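Local structure of luciferase-like monooxygenase (7BIP) at residues Gln20-Ser25 with Val58-Ala63; His39-Glu44 with His229-Cys234; Arg72-Ala77 with Gly192-Pro197; Lys296-Thr301 with Phe319-Gln324; Leu323-Gly328 with Ala336-Leu341. The protein probably acts as a luciferase-like monooxygenase that oxygenates a polyketide intermediate in rishirilide biosynthesis. One frame throughout, in Å; residues are numbered along the deposited sequence.

All five contacts belong to one TIM barrel of the luciferase-like family. Interactions 2 and 3 lie nearest the middle, their centres about 7 Å apart and each about 4 Å from the centre of the chain. Their strands neighbour one another in the barrel wall. Interaction 4, with its centre about 9 Å from that of interaction 2, supplies Ser322 to the polar cluster there. Interaction 5 continues from the same strand, sharing Leu323 and Gln324 with interaction 4. Interaction 1 packs helices outside the wall, and its Phe60 CD2 lies 3.9 Å from Thr42 CG2 of interaction 2. Its calcium ion is on the outer side of helix 18-35, away from the barrel interior.

Interaction 1 of 5, residues Gln20-Ser25 with Val58-Ala63; sequences QHFEES and VTFLAA. With CA (calcium ion), chain D; EDO (1,2-ethanediol), chain H.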
# COMPACT_ATOMS: atom_id res chain seq x y z
N GLN A 20 17.37 -2.82 -5.11
CA GLN A 20 18.07 -3.81 -4.30
C GLN A 20 17.53 -3.85 -2.88
O GLN A 20 17.34 -4.93 -2.31
CB GLN A 20 19.57 -3.51 -4.31
CG GLN A 20 20.38 -4.53 -3.54
CD GLN A 20 21.85 -4.17 -3.46
OE1 GLN A 20 22.32 -3.27 -4.16
NE2 GLN A 20 22.58 -4.87 -2.60
N HIS A 21 17.28 -2.67 -2.29
CA HIS A 21 16.75 -2.62 -0.93
C HIS A 21 15.47 -3.42 -0.80
O HIS A 21 15.29 -4.19 0.17
CB HIS A 21 16.49 -1.17 -0.51
CG HIS A 21 15.64 -1.05 0.71
ND1 HIS A 21 16.11 -1.32 1.98
CD2 HIS A 21 14.32 -0.75 0.86
CE1 HIS A 21 15.13 -1.17 2.85
NE2 HIS A 21 14.04 -0.81 2.20
N PHE A 22 14.54 -3.26 -1.75
CA PHE A 22 13.25 -3.91 -1.55
C PHE A 22 13.33 -5.40 -1.83
O PHE A 22 12.67 -6.17 -1.14
CB PHE A 22 12.17 -3.22 -2.39
CG PHE A 22 11.64 -1.97 -1.73
CD1 PHE A 22 10.86 -2.07 -0.58
CD2 PHE A 22 11.97 -0.71 -2.20
CE1 PHE A 22 10.40 -0.93 0.07
CE2 PHE A 22 11.51 0.44 -1.56
CZ PHE A 22 10.73 0.33 -0.42
N GLU A 23 14.14 -5.82 -2.80
CA GLU A 23 14.31 -7.26 -3.00
C GLU A 23 14.91 -7.90 -1.77
O GLU A 23 14.47 -8.97 -1.34
CB GLU A 23 15.19 -7.53 -4.22
CG GLU A 23 15.26 -9.00 -4.56
CD GLU A 23 16.38 -9.33 -5.50
OE1 GLU A 23 16.49 -8.65 -6.55
OE2 GLU A 23 17.16 -10.26 -5.20
N GLU A 24 15.91 -7.25 -1.17
CA GLU A 24 16.56 -7.81 0.01
C GLU A 24 15.62 -7.81 1.20
O GLU A 24 15.56 -8.79 1.96
CB GLU A 24 17.84 -7.03 0.31
CG GLU A 24 18.94 -7.29 -0.72
CD GLU A 24 20.19 -6.48 -0.47
OE1 GLU A 24 20.21 -5.70 0.50
OE2 GLU A 24 21.16 -6.64 -1.25
N SER A 25 14.86 -6.73 1.39
CA SER A 25 13.96 -6.68 2.53
C SER A 25 12.86 -7.73 2.43
O SER A 25 12.48 -8.32 3.45
CB SER A 25 13.35 -5.28 2.66
OG SER A 25 14.29 -4.42 3.28
N VAL A 58 2.52 0.37 4.80
CA VAL A 58 1.50 -0.57 4.37
C VAL A 58 1.85 -1.17 3.01
O VAL A 58 1.57 -2.34 2.75
CB VAL A 58 0.12 0.11 4.35
CG1 VAL A 58 -0.93 -0.75 3.63
CG2 VAL A 58 -0.31 0.42 5.77
N THR A 59 2.46 -0.37 2.11
CA THR A 59 2.80 -0.87 0.78
C THR A 59 3.84 -1.98 0.87
O THR A 59 3.69 -3.03 0.23
CB THR A 59 3.30 0.27 -0.12
OG1 THR A 59 2.25 1.23 -0.30
CG2 THR A 59 3.72 -0.25 -1.50
N PHE A 60 4.87 -1.78 1.69
CA PHE A 60 5.83 -2.86 1.90
C PHE A 60 5.19 -4.05 2.60
O PHE A 60 5.42 -5.21 2.23
CB PHE A 60 7.04 -2.38 2.70
CG PHE A 60 7.96 -3.51 3.07
CD1 PHE A 60 8.85 -4.01 2.13
CD2 PHE A 60 7.89 -4.11 4.32
CE1 PHE A 60 9.69 -5.08 2.42
CE2 PHE A 60 8.73 -5.19 4.63
CZ PHE A 60 9.63 -5.67 3.68
N LEU A 61 4.43 -3.80 3.67
CA LEU A 61 3.90 -4.92 4.45
C LEU A 61 2.88 -5.75 3.66
O LEU A 61 2.73 -6.94 3.94
CB LEU A 61 3.30 -4.41 5.76
CG LEU A 61 4.32 -3.82 6.74
CD1 LEU A 61 3.58 -3.11 7.87
CD2 LEU A 61 5.29 -4.88 7.27
N ALA A 62 2.18 -5.16 2.69
CA ALA A 62 1.29 -5.98 1.86
C ALA A 62 2.10 -6.94 0.98
O ALA A 62 1.72 -8.12 0.84
CB ALA A 62 0.40 -5.08 1.00
N ALA A 63 3.22 -6.47 0.44
CA ALA A 63 4.12 -7.36 -0.30
C ALA A 63 4.69 -8.43 0.63
O ALA A 63 4.70 -9.61 0.29
CB ALA A 63 5.23 -6.55 -0.95
CA CA D . 18.43 -9.98 -7.10
C1 EDO H . 17.73 -11.78 -2.02
O1 EDO H . 16.95 -12.12 -3.17
C2 EDO H . 18.83 -10.80 -2.40
O2 EDO H . 19.92 -11.52 -2.98
O HOH W 1 19.15 -11.60 -5.55
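Helices 18-35 and 57-67 come together at Phe22 and Phe60, whose CA atoms are 8.2 Å apart. Both are outer helices of the TIM barrel, following its first and second strands. Phe60 carries most of the contact. Its CG is anti to the backbone N (chi1 173°), and this sends the ring out toward helix 18-35. Phe60 CD1 meets the edge of the Phe22 ring, 3.9 Å from Phe22 CD1 and near that ring's plane. One face of Phe22 is covered within its own helix by His21 CD2, over the ring centre. Ser25 CB comes obliquely to the Phe60 ring, 3.7 Å from Phe60 CE1. With an alanine in place of Phe60 the ring is gone, and a gap would probably open between the helices, leaving the Phe22 edge without its mate. Leu26 and Leu7 also pack on Phe60, while Asn97 of the second subunit touches Phe22. The outer side of helix 18-35 is polar. Gln20 NE2 donates to Glu24 OE2 at 2.6 Å, and Glu23 holds a calcium ion with both carboxylate oxygens, OE1 at 2.4 Å and OE2 at 2.3 Å.

Interaction 2 of 5, residues His39-Glu44 with His229-Cys234; sequences HVKTVE and HMSYNC. With EDO (1,2-ethanediol), chain I.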
# COMPACT_ATOMS: atom_id res chain seq x y z
N HIS A 39 7.29 -11.63 13.93
CA HIS A 39 6.70 -10.58 13.11
C HIS A 39 7.76 -9.97 12.20
O HIS A 39 8.96 -10.19 12.37
CB HIS A 39 6.05 -9.50 13.98
CG HIS A 39 7.04 -8.72 14.79
ND1 HIS A 39 7.23 -8.95 16.13
CD2 HIS A 39 7.88 -7.70 14.46
CE1 HIS A 39 8.15 -8.13 16.60
NE2 HIS A 39 8.56 -7.36 15.60
N VAL A 40 7.27 -9.18 11.24
CA VAL A 40 8.07 -8.28 10.41
C VAL A 40 7.50 -6.87 10.59
O VAL A 40 6.29 -6.67 10.41
CB VAL A 40 8.04 -8.69 8.92
CG1 VAL A 40 8.77 -7.65 8.07
CG2 VAL A 40 8.66 -10.08 8.72
N LYS A 41 8.35 -5.92 10.94
CA LYS A 41 7.94 -4.55 11.20
C LYS A 41 8.64 -3.62 10.22
O LYS A 41 9.75 -3.91 9.77
CB LYS A 41 8.29 -4.16 12.66
CG LYS A 41 8.02 -2.71 13.06
CD LYS A 41 8.33 -2.50 14.54
CE LYS A 41 7.27 -3.15 15.43
NZ LYS A 41 7.77 -3.17 16.86
N THR A 42 7.99 -2.51 9.85
CA THR A 42 8.72 -1.44 9.18
C THR A 42 8.08 -0.11 9.56
O THR A 42 7.11 -0.06 10.32
CB THR A 42 8.77 -1.65 7.66
OG1 THR A 42 9.78 -0.79 7.11
CG2 THR A 42 7.43 -1.34 7.00
N VAL A 43 8.62 0.97 8.99
CA VAL A 43 8.43 2.32 9.51
C VAL A 43 7.81 3.22 8.44
O VAL A 43 7.64 2.83 7.29
CB VAL A 43 9.75 2.92 10.00
CG1 VAL A 43 10.47 1.91 10.88
CG2 VAL A 43 10.62 3.30 8.81
N GLU A 44 7.46 4.44 8.85
CA GLU A 44 7.00 5.49 7.94
C GLU A 44 7.87 6.72 8.12
O GLU A 44 7.92 7.29 9.22
CB GLU A 44 5.53 5.86 8.18
CG GLU A 44 5.01 6.93 7.21
CD GLU A 44 3.55 7.26 7.42
OE1 GLU A 44 2.87 6.54 8.18
OE2 GLU A 44 3.07 8.26 6.82
N HIS A 229 5.83 -3.31 22.78
CA HIS A 229 6.83 -3.47 21.73
C HIS A 229 8.01 -2.54 21.98
O HIS A 229 7.83 -1.40 22.40
CB HIS A 229 6.25 -3.13 20.34
CG HIS A 229 5.45 -4.23 19.72
ND1 HIS A 229 5.60 -4.60 18.40
CD2 HIS A 229 4.47 -5.01 20.23
CE1 HIS A 229 4.75 -5.58 18.13
NE2 HIS A 229 4.05 -5.84 19.22
N MET A 230 9.22 -3.02 21.71
CA MET A 230 10.41 -2.17 21.69
C MET A 230 11.32 -2.66 20.58
O MET A 230 11.41 -3.87 20.35
CB MET A 230 11.18 -2.20 23.02
CG MET A 230 10.33 -1.91 24.25
SD MET A 230 11.37 -1.86 25.72
CE MET A 230 10.19 -2.37 26.98
N SER A 231 11.99 -1.74 19.89
CA SER A 231 12.93 -2.09 18.83
C SER A 231 14.36 -1.92 19.31
O SER A 231 14.67 -0.98 20.05
CB SER A 231 12.71 -1.25 17.57
OG SER A 231 11.52 -1.65 16.90
N TYR A 232 15.23 -2.85 18.90
CA TYR A 232 16.65 -2.79 19.21
C TYR A 232 17.45 -3.05 17.95
O TYR A 232 17.17 -4.02 17.24
CB TYR A 232 17.05 -3.84 20.25
CG TYR A 232 16.59 -3.61 21.67
CD1 TYR A 232 17.37 -2.91 22.58
CD2 TYR A 232 15.39 -4.16 22.11
CE1 TYR A 232 16.96 -2.73 23.89
CE2 TYR A 232 14.97 -3.98 23.42
CZ TYR A 232 15.76 -3.28 24.30
OH TYR A 232 15.33 -3.10 25.59
N ASN A 233 18.47 -2.24 17.69
CA ASN A 233 19.43 -2.59 16.65
C ASN A 233 20.09 -3.92 16.98
O ASN A 233 20.45 -4.19 18.14
CB ASN A 233 20.48 -1.49 16.49
CG ASN A 233 19.88 -0.22 15.92
OD1 ASN A 233 18.92 -0.26 15.16
ND2 ASN A 233 20.45 0.92 16.30
N CYS A 234 20.22 -4.79 15.98
CA CYS A 234 20.66 -6.15 16.26
C CYS A 234 21.63 -6.61 15.19
O CYS A 234 21.33 -6.52 14.00
CB CYS A 234 19.45 -7.10 16.35
SG CYS A 234 19.92 -8.79 16.67
C1 EDO I . 17.17 3.86 14.27
O1 EDO I . 17.57 3.08 13.14
C2 EDO I . 16.04 3.15 14.99
O2 EDO I . 16.58 2.17 15.89
O HOH W 2 8.84 -0.61 18.07
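Lys41 NZ is gripped by several groups at once. It donates to His229 ND1 at 3.0 Å and to a water, also at 3.0 Å, and it has a further hydrogen bond with Ser322 OG on strand 320-324. The bond to His229 lies almost in the imidazole plane, 2° out of it. The lysine chain runs straight to CD, then bends at chi3 (-73°), which turns NZ toward the ring edge. Lys41 CE follows, 3.7 Å from His229 ND1. The same water bonds to Ser231 OG at 3.1 Å and so joins the amine to the next inward position of strand 228-236. Ser231 OG itself is also tied to Asn6. The His39 and His229 planes are inclined by 29°, and the rings are offset with little overlap. A methionine in place of Lys41 has no amine, so His229 ND1 and the water would probably lose their donor and the imidazole would be less firmly fixed. The CA atoms of Lys41 and Ser231 are 9.4 Å apart, and strands 39-42 and 228-236 are not neighbours in the sheet. Here polar side chains from non-adjacent strands meet inside the TIM barrel of this luciferase-like protein.

Interaction 3 of 5, residues Arg72-Ala77 with Gly192-Pro197; sequences RLVTGA and GVMLVP
Met194 reaches across the barrel interior to Thr75 and Gly76 of segment 72-77, and its methyl group makes the closest approach. Met194 CE lies 3.9 Å from Thr75 O and 4.2 Å from Gly76 CA. Within segment 72-77 it meets mainly backbone atoms. A turn about the CG-SD bond of Met194 (chi3 94°) carries CE toward Thr75 O. Away from this point the packing is looser. Val74 CG1 is 4.5 Å from Met194 CE, and Ala77 CB is likewise 4.5 Å from Met194 SD. Gly76 and Ala77 are partly exposed, so the more open side is where the chain leaves the strand. No hydrogen bond joins the two segments. The chain turns a corner at Gly76, and the peptide bond between Gly76 and Ala77 is cis. A non-prolyl cis peptide at this place is known from flavin-dependent relatives of bacterial luciferase, where it lies beside the flavin. A similar role is possible here, but no flavin is bound. Thr75 OG1 bonds to Gly106 O on strand 103-107. On the inner side, Met194 also packs on Lys41 and on His229. On the outer side, Leu195 turns to helix 202-218, so strand 192-195 lies between that helix and the barrel core.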
# COMPACT_ATOMS: atom_id res chain seq x y z
N ARG A 72 3.70 -12.34 11.69
CA ARG A 72 2.80 -11.20 11.74
C ARG A 72 3.43 -9.99 11.04
O ARG A 72 4.64 -9.93 10.81
CB ARG A 72 2.44 -10.86 13.19
CG ARG A 72 1.70 -12.02 13.90
CD ARG A 72 1.01 -11.58 15.20
NE ARG A 72 -0.12 -10.68 14.96
CZ ARG A 72 -1.33 -11.07 14.54
NH1 ARG A 72 -1.58 -12.34 14.30
NH2 ARG A 72 -2.28 -10.16 14.35
N LEU A 73 2.58 -9.03 10.67
CA LEU A 73 3.01 -7.80 10.01
C LEU A 73 2.67 -6.63 10.92
O LEU A 73 1.53 -6.50 11.36
CB LEU A 73 2.32 -7.62 8.65
CG LEU A 73 2.57 -8.62 7.52
CD1 LEU A 73 4.06 -9.00 7.39
CD2 LEU A 73 1.74 -9.87 7.73
N VAL A 74 3.65 -5.77 11.22
CA VAL A 74 3.45 -4.71 12.21
C VAL A 74 3.91 -3.37 11.66
O VAL A 74 5.04 -3.24 11.19
CB VAL A 74 4.19 -5.01 13.53
CG1 VAL A 74 3.78 -3.99 14.60
CG2 VAL A 74 3.91 -6.44 13.99
N THR A 75 3.04 -2.35 11.75
CA THR A 75 3.49 -1.00 11.45
C THR A 75 4.18 -0.41 12.69
O THR A 75 3.64 -0.46 13.79
CB THR A 75 2.33 -0.09 11.01
OG1 THR A 75 1.29 -0.06 12.00
CG2 THR A 75 1.74 -0.59 9.70
N GLY A 76 5.40 0.09 12.49
CA GLY A 76 6.13 0.73 13.56
C GLY A 76 6.81 2.01 13.08
O GLY A 76 8.03 2.05 12.97
N ALA A 77 6.04 3.06 12.80
CA ALA A 77 4.60 3.15 13.07
C ALA A 77 3.95 4.03 12.00
O ALA A 77 4.63 4.89 11.43
CB ALA A 77 4.35 3.73 14.45
N GLY A 192 -2.12 -1.09 23.16
CA GLY A 192 -0.76 -1.46 23.44
C GLY A 192 0.15 -0.25 23.40
O GLY A 192 -0.27 0.88 23.13
N VAL A 193 1.43 -0.48 23.65
CA VAL A 193 2.39 0.61 23.72
C VAL A 193 3.70 0.19 23.05
O VAL A 193 4.08 -0.99 23.06
CB VAL A 193 2.59 1.07 25.20
CG1 VAL A 193 3.42 0.07 26.01
CG2 VAL A 193 3.17 2.46 25.27
N MET A 194 4.37 1.16 22.43
CA MET A 194 5.69 0.94 21.84
C MET A 194 6.66 1.91 22.51
O MET A 194 6.45 3.12 22.47
CB MET A 194 5.67 1.13 20.32
CG MET A 194 4.41 0.56 19.66
SD MET A 194 4.39 0.79 17.87
CE MET A 194 5.10 -0.77 17.38
N LEU A 195 7.69 1.37 23.16
CA LEU A 195 8.65 2.17 23.90
C LEU A 195 10.00 2.17 23.18
O LEU A 195 10.25 1.38 22.28
CB LEU A 195 8.81 1.63 25.33
CG LEU A 195 7.53 1.45 26.16
CD1 LEU A 195 7.87 1.13 27.61
CD2 LEU A 195 6.67 2.69 26.08
N VAL A 196 10.87 3.09 23.61
CA VAL A 196 12.14 3.32 22.92
C VAL A 196 13.30 3.19 23.91
O VAL A 196 13.82 4.21 24.39
CB VAL A 196 12.14 4.68 22.21
CG1 VAL A 196 13.39 4.84 21.35
CG2 VAL A 196 10.89 4.80 21.34
N PRO A 197 13.72 1.97 24.23
CA PRO A 197 14.77 1.81 25.25
C PRO A 197 16.13 2.29 24.80
O PRO A 197 16.98 2.58 25.65
CB PRO A 197 14.78 0.30 25.50
CG PRO A 197 14.28 -0.28 24.21
CD PRO A 197 13.22 0.68 23.75

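Interaction 4 of 5, residues Lys296-Thr301 with Phe319-Gln324; sequences KALVGT and FTISLQ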
# COMPACT_ATOMS: atom_id res chain seq x y z
N LYS A 296 21.29 -1.08 25.25
CA LYS A 296 20.56 -0.22 24.34
C LYS A 296 20.64 -0.69 22.90
O LYS A 296 19.99 -0.10 22.03
CB LYS A 296 21.07 1.22 24.46
CG LYS A 296 20.71 1.88 25.78
CD LYS A 296 21.30 3.26 25.89
CE LYS A 296 20.50 4.14 26.82
NZ LYS A 296 20.99 4.05 28.22
N ALA A 297 21.40 -1.75 22.65
CA ALA A 297 21.57 -2.36 21.34
C ALA A 297 21.98 -3.80 21.57
O ALA A 297 22.71 -4.09 22.52
CB ALA A 297 22.63 -1.63 20.50
N LEU A 298 21.52 -4.69 20.69
CA LEU A 298 21.74 -6.13 20.84
C LEU A 298 22.76 -6.55 19.79
O LEU A 298 22.42 -7.11 18.75
CB LEU A 298 20.42 -6.91 20.69
CG LEU A 298 19.35 -6.59 21.74
CD1 LEU A 298 18.10 -7.40 21.50
CD2 LEU A 298 19.93 -6.90 23.12
N VAL A 299 24.03 -6.27 20.08
CA VAL A 299 25.12 -6.49 19.13
C VAL A 299 26.17 -7.34 19.82
O VAL A 299 26.64 -6.98 20.91
CB VAL A 299 25.73 -5.16 18.65
CG1 VAL A 299 26.94 -5.41 17.72
CG2 VAL A 299 24.66 -4.30 17.94
N GLY A 300 26.53 -8.47 19.22
CA GLY A 300 27.58 -9.31 19.75
C GLY A 300 27.44 -10.73 19.22
O GLY A 300 26.76 -10.97 18.23
N THR A 301 28.11 -11.67 19.90
CA THR A 301 27.86 -13.08 19.64
C THR A 301 26.45 -13.44 20.11
O THR A 301 25.83 -12.69 20.87
CB THR A 301 28.85 -13.97 20.38
OG1 THR A 301 28.64 -13.81 21.80
CG2 THR A 301 30.27 -13.63 20.02
N PHE A 319 7.96 -9.17 26.88
CA PHE A 319 7.37 -8.27 25.89
C PHE A 319 7.87 -8.68 24.51
O PHE A 319 8.50 -9.73 24.35
CB PHE A 319 7.67 -6.80 26.23
CG PHE A 319 9.14 -6.43 26.14
CD1 PHE A 319 9.63 -5.77 25.02
CD2 PHE A 319 10.01 -6.73 27.17
CE1 PHE A 319 10.97 -5.43 24.93
CE2 PHE A 319 11.36 -6.39 27.09
CZ PHE A 319 11.84 -5.73 25.96
N THR A 320 7.54 -7.88 23.50
CA THR A 320 7.85 -8.16 22.10
C THR A 320 8.99 -7.26 21.64
O THR A 320 8.86 -6.03 21.66
CB THR A 320 6.61 -7.96 21.24
OG1 THR A 320 5.57 -8.85 21.68
CG2 THR A 320 6.93 -8.23 19.78
N ILE A 321 10.10 -7.87 21.21
CA ILE A 321 11.25 -7.13 20.70
C ILE A 321 11.26 -7.24 19.18
O ILE A 321 11.07 -8.33 18.63
CB ILE A 321 12.57 -7.67 21.27
CG1 ILE A 321 12.78 -7.18 22.71
CG2 ILE A 321 13.76 -7.25 20.38
CD1 ILE A 321 14.01 -7.76 23.42
N SER A 322 11.49 -6.11 18.50
CA SER A 322 11.77 -6.10 17.07
C SER A 322 13.27 -5.90 16.89
O SER A 322 13.82 -4.90 17.36
CB SER A 322 11.00 -5.00 16.33
OG SER A 322 9.61 -5.10 16.56
N LEU A 323 13.91 -6.84 16.20
CA LEU A 323 15.35 -6.79 15.96
C LEU A 323 15.60 -6.03 14.66
O LEU A 323 15.24 -6.50 13.58
CB LEU A 323 15.91 -8.21 15.89
CG LEU A 323 15.55 -9.10 17.08
CD1 LEU A 323 15.75 -10.56 16.69
CD2 LEU A 323 16.39 -8.74 18.31
N GLN A 324 16.20 -4.85 14.76
CA GLN A 324 16.47 -4.03 13.59
C GLN A 324 17.75 -4.52 12.92
O GLN A 324 18.85 -4.30 13.44
CB GLN A 324 16.57 -2.56 14.00
CG GLN A 324 17.08 -1.67 12.90
CD GLN A 324 16.25 -1.82 11.66
OE1 GLN A 324 15.02 -1.84 11.73
NE2 GLN A 324 16.90 -1.94 10.51
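Leu298 and Leu323 both hold CG anti to the carbonyl carbon (chi1 -62° and -52°), and from there each sends one methyl toward the other. The segments form a beta-alpha-beta crossover at the edge of the TIM barrel: the extra strand 298-300, helix 302-316, then barrel strand 320-324. The two strands are not bonded to each other. Strand 228-236 runs between them and pairs in parallel with both. Leu298 and Leu323 thus meet over this middle strand, and the CA atoms of the two residues are 8.1 Å apart. Their side chains cross at about a right angle. Leu298 CD1 touches Leu323 CD2 at 3.9 Å. The contact is apolar and buried. Helix 302-316 covers it, with Ala308 and Ile312 packing on Leu298, while Phe37 packs on Leu323. At the far end of the first strand, Gly300 has backbone angles at which a CB would run into the carbonyl O of Val299. Thr301 then takes the N-cap position of the helix, its OG1 bonded to Glu304 N. Ser322 turns its hydroxyl to the other side of strand 320-324, where it bonds to His39. The same Leu298 CD1 also approaches Ile321, with Ile321 CG2 4.5 Å away.

Interaction 5 of 5, residues Leu323-Gly328 with Ala336-Leu341; sequences LQVISG and ARTMRL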
# COMPACT_ATOMS: atom_id res chain seq x y z
N LEU A 323 13.91 -6.84 16.20
CA LEU A 323 15.35 -6.79 15.96
C LEU A 323 15.60 -6.03 14.66
O LEU A 323 15.24 -6.50 13.58
CB LEU A 323 15.91 -8.21 15.89
CG LEU A 323 15.55 -9.10 17.08
CD1 LEU A 323 15.75 -10.56 16.69
CD2 LEU A 323 16.39 -8.74 18.31
N GLN A 324 16.20 -4.85 14.76
CA GLN A 324 16.47 -4.03 13.59
C GLN A 324 17.75 -4.52 12.92
O GLN A 324 18.85 -4.30 13.44
CB GLN A 324 16.57 -2.56 14.00
CG GLN A 324 17.08 -1.67 12.90
CD GLN A 324 16.25 -1.82 11.66
OE1 GLN A 324 15.02 -1.84 11.73
NE2 GLN A 324 16.90 -1.94 10.51
N VAL A 325 17.63 -5.18 11.75
CA VAL A 325 18.73 -5.98 11.21
C VAL A 325 19.35 -5.40 9.94
O VAL A 325 20.30 -6.00 9.42
CB VAL A 325 18.30 -7.44 10.95
CG1 VAL A 325 17.97 -8.16 12.27
CG2 VAL A 325 17.10 -7.49 10.01
N ILE A 326 18.88 -4.26 9.45
CA ILE A 326 19.47 -3.66 8.25
C ILE A 326 19.99 -2.27 8.57
O ILE A 326 19.53 -1.61 9.51
CB ILE A 326 18.47 -3.62 7.08
CG1 ILE A 326 17.27 -2.74 7.44
CG2 ILE A 326 18.02 -5.03 6.72
CD1 ILE A 326 16.32 -2.48 6.30
N SER A 327 20.97 -1.83 7.78
CA SER A 327 21.50 -0.47 7.95
C SER A 327 22.52 -0.13 6.87
O SER A 327 23.53 -0.82 6.71
CB SER A 327 22.15 -0.28 9.32
OG SER A 327 22.58 1.07 9.46
N GLY A 328 22.26 0.95 6.14
CA GLY A 328 23.23 1.43 5.18
C GLY A 328 23.46 0.42 4.08
O GLY A 328 22.54 -0.23 3.59
N ALA A 336 21.10 -11.54 7.00
CA ALA A 336 20.59 -12.91 7.03
C ALA A 336 21.35 -13.75 8.05
O ALA A 336 20.76 -14.58 8.74
CB ALA A 336 20.69 -13.52 5.63
N ARG A 337 22.67 -13.54 8.16
CA ARG A 337 23.46 -14.25 9.17
C ARG A 337 22.98 -13.92 10.57
O ARG A 337 22.84 -14.81 11.41
CB ARG A 337 24.95 -13.90 9.02
CG ARG A 337 25.80 -14.48 10.16
CD ARG A 337 27.29 -14.22 9.92
NE ARG A 337 27.62 -12.82 10.03
CZ ARG A 337 28.86 -12.33 9.93
NH1 ARG A 337 29.87 -13.17 9.69
NH2 ARG A 337 29.07 -11.03 10.05
N THR A 338 22.71 -12.63 10.84
CA THR A 338 22.17 -12.23 12.13
C THR A 338 20.89 -13.00 12.43
O THR A 338 20.72 -13.53 13.53
CB THR A 338 21.89 -10.72 12.15
OG1 THR A 338 23.12 -10.00 12.14
CG2 THR A 338 21.09 -10.33 13.39
N MET A 339 19.98 -13.07 11.45
CA MET A 339 18.72 -13.75 11.70
C MET A 339 18.93 -15.25 11.89
O MET A 339 18.30 -15.85 12.77
CB MET A 339 17.75 -13.47 10.55
CG MET A 339 17.27 -12.03 10.53
SD MET A 339 16.30 -11.71 9.05
CE MET A 339 14.90 -12.79 9.31
N ARG A 340 19.80 -15.86 11.09
CA ARG A 340 20.04 -17.30 11.22
C ARG A 340 20.68 -17.64 12.56
O ARG A 340 20.31 -18.64 13.19
CB ARG A 340 20.91 -17.79 10.06
CG ARG A 340 20.17 -17.79 8.73
CD ARG A 340 20.84 -18.66 7.68
NE ARG A 340 20.02 -18.72 6.47
CZ ARG A 340 20.24 -18.00 5.38
NH1 ARG A 340 21.27 -17.16 5.33
NH2 ARG A 340 19.44 -18.11 4.33
N LEU A 341 21.63 -16.82 13.03
CA LEU A 341 22.25 -17.10 14.32
C LEU A 341 21.26 -16.91 15.45
O LEU A 341 21.24 -17.70 16.41
CB LEU A 341 23.48 -16.20 14.52
CG LEU A 341 24.72 -16.56 13.70
CD1 LEU A 341 25.79 -15.46 13.85
CD2 LEU A 341 25.29 -17.92 14.10
O HOH W 3 22.07 -7.47 11.35
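Val325 carries this contact with the helix that follows it. The CA atoms of Val325 and Thr338 are 7.2 Å apart, and Val325 CB points toward the helix. From CB the two methyl branches part. CG1, anti to the carbonyl carbon (chi1 -66°), reaches Thr338 CG2 at 4.0 Å and Met339 CG at 4.3 Å, so it sits against two successive residues of the helix. Val325 CG2 turns toward the sulfur end of the methionine and is 4.4 Å from Met339 SD. The approach of Val325 to Thr338 is oblique, and no direct hydrogen bond joins the segments. A water makes the polar link instead. It donates to Val325 O at 3.0 Å and is bonded to Thr338 OG1 at 2.9 Å. Val325 O also has a hydrogen bond with Ser335 OG, and Thr338 OG1 takes one from Leu236 N. The side chain at the strand end holds the start of the loop: Gln324 NE2 donates to Ile326 O at 2.8 Å, with an N-H...O angle of 148°. Gln324 OE1 bonds to Phe8 N. Met339 packs further on Leu28 and Ala32 of helix 18-35 and on Ile5 of strand 2-6. The last barrel strand, 320-324, pairs with strand 2-6, and helix 332-345 packs beside it. This is the closing strand-helix unit of a TIM barrel, where the C-terminal part of the chain returns to the N-terminal part.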